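Local coordinates for type IV pilin protein (Neisseria meningitidis, PDB 5V0M) that is a minor pilin of the type IV pilus, a filament assembled from pilin subunits, and is probably involved in cell adhesion, at residues R13-H18 and F47-S52. Numbering follows the deposited sequence.
Sequences RTTLLH and FNVTLS
Val49 reaches helix 3-30 with both methyls, and its first torsion decides which goes where: with CG1 anti to the backbone N (chi1 176°), CG1 is presented to Leu16, and CG2, beside that N, is presented to Thr15. The threonine answers with its own methyl. At chi1 -58° its CG2 stands anti to the backbone N, turned to the strand, while OG1 sits beside that N. Thr15 CG2 meets Val49 CG2 at 4.1 Å, while OG1 hydrogen-bonds to Glu11 O one turn back in the helix and to Asn44 ND2 in the loop leading into the strand. At the next helix position, the CB of Leu16 is not aimed at the strand; CG lies anti to the carbonyl carbon (chi1 -69°), and the CD2 end makes the approach, 4.2 Å from Val49 CG1. The valine thus straddles two consecutive helix residues, one methyl to each, at ordinary van der Waals spacing. The contact is small, burying 97 Å² in all, and purely apolar. Leu16 CA and Val49 CA are 7.7 Å apart. Gln43 OE1 takes the Val49 N-H; the loop before the strand thus bonds to both Val49 and Thr15. In the wider fold, helix 3-30 lies over the four-stranded antiparallel sheet in the usual pilin manner: Val49 comes from edge strand 47-54, and Leu16 extends the core inward to Leu61 of strand 59-65 and to Val77 and Leu79 of strand 76-80.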
# COMPACT_ATOMS: atom_id res chain seq x y z
N ARG A 13 5.21 1.66 -3.93
CA ARG A 13 4.65 3.01 -3.86
C ARG A 13 3.66 3.22 -4.99
O ARG A 13 2.56 3.73 -4.78
CB ARG A 13 5.78 4.05 -3.91
CG ARG A 13 5.32 5.47 -3.99
CD ARG A 13 6.53 6.41 -4.24
NE ARG A 13 7.48 6.43 -3.13
CZ ARG A 13 7.47 7.34 -2.15
NH1 ARG A 13 6.57 8.31 -2.14
NH2 ARG A 13 8.37 7.27 -1.19
N THR A 14 4.03 2.82 -6.21
CA THR A 14 3.17 2.99 -7.37
C THR A 14 1.90 2.15 -7.24
O THR A 14 0.80 2.62 -7.54
CB THR A 14 3.95 2.64 -8.63
OG1 THR A 14 5.05 3.57 -8.75
CG2 THR A 14 3.07 2.74 -9.86
N THR A 15 2.02 0.91 -6.79
CA THR A 15 0.85 0.06 -6.61
C THR A 15 -0.13 0.70 -5.63
O THR A 15 -1.35 0.70 -5.85
CB THR A 15 1.29 -1.31 -6.06
OG1 THR A 15 2.22 -1.93 -6.94
CG2 THR A 15 0.09 -2.21 -5.88
N LEU A 16 0.38 1.21 -4.52
CA LEU A 16 -0.49 1.85 -3.53
C LEU A 16 -1.15 3.09 -4.13
O LEU A 16 -2.36 3.30 -3.96
CB LEU A 16 0.26 2.21 -2.26
CG LEU A 16 0.70 1.00 -1.44
CD1 LEU A 16 1.77 1.39 -0.43
CD2 LEU A 16 -0.47 0.39 -0.74
N LEU A 17 -0.38 3.93 -4.83
CA LEU A 17 -0.96 5.15 -5.39
C LEU A 17 -2.07 4.81 -6.38
O LEU A 17 -3.11 5.47 -6.40
CB LEU A 17 0.12 6.01 -6.04
CG LEU A 17 1.09 6.61 -5.03
CD1 LEU A 17 2.34 7.17 -5.74
CD2 LEU A 17 0.44 7.70 -4.18
N HIS A 18 -1.88 3.77 -7.20
CA HIS A 18 -2.92 3.38 -8.15
C HIS A 18 -4.18 2.94 -7.41
O HIS A 18 -5.31 3.31 -7.80
CB HIS A 18 -2.42 2.26 -9.05
CG HIS A 18 -1.44 2.73 -10.08
ND1 HIS A 18 -1.24 4.06 -10.38
CD2 HIS A 18 -0.61 2.03 -10.90
CE1 HIS A 18 -0.32 4.17 -11.32
NE2 HIS A 18 0.07 2.95 -11.66
N PHE A 47 4.50 -7.68 -2.51
CA PHE A 47 3.77 -7.16 -1.36
C PHE A 47 2.29 -7.46 -1.54
O PHE A 47 1.73 -7.26 -2.62
CB PHE A 47 3.89 -5.63 -1.23
CG PHE A 47 5.26 -5.13 -0.91
CD1 PHE A 47 5.62 -4.80 0.40
CD2 PHE A 47 6.18 -4.95 -1.92
CE1 PHE A 47 6.90 -4.33 0.69
CE2 PHE A 47 7.45 -4.49 -1.62
CZ PHE A 47 7.81 -4.19 -0.31
N ASN A 48 1.67 -7.90 -0.44
CA ASN A 48 0.23 -8.13 -0.38
C ASN A 48 -0.44 -6.84 0.07
O ASN A 48 -0.09 -6.27 1.11
CB ASN A 48 -0.02 -9.24 0.64
CG ASN A 48 0.50 -10.57 0.19
OD1 ASN A 48 0.46 -10.90 -0.99
ND2 ASN A 48 0.99 -11.36 1.14
N VAL A 49 -1.38 -6.34 -0.73
CA VAL A 49 -2.05 -5.07 -0.46
C VAL A 49 -3.43 -5.33 0.11
O VAL A 49 -4.23 -6.07 -0.48
CB VAL A 49 -2.11 -4.21 -1.74
CG1 VAL A 49 -2.87 -2.94 -1.50
CG2 VAL A 49 -0.69 -3.91 -2.25
N THR A 50 -3.74 -4.68 1.23
CA THR A 50 -5.04 -4.79 1.88
C THR A 50 -5.49 -3.41 2.32
O THR A 50 -4.71 -2.45 2.32
CB THR A 50 -4.92 -5.70 3.10
OG1 THR A 50 -3.94 -5.16 3.99
CG2 THR A 50 -4.54 -7.12 2.70
N LEU A 51 -6.76 -3.30 2.66
CA LEU A 51 -7.27 -2.13 3.35
C LEU A 51 -7.23 -2.42 4.83
O LEU A 51 -8.03 -3.21 5.34
CB LEU A 51 -8.69 -1.84 2.89
CG LEU A 51 -8.73 -1.11 1.56
CD1 LEU A 51 -10.07 -1.34 0.84
CD2 LEU A 51 -8.49 0.39 1.77
N SER A 52 -6.31 -1.77 5.53
CA SER A 52 -6.19 -1.97 6.97
C SER A 52 -7.24 -1.19 7.73
O SER A 52 -7.57 -1.57 8.87
CB SER A 52 -4.78 -1.57 7.42
OG SER A 52 -4.52 -0.24 7.00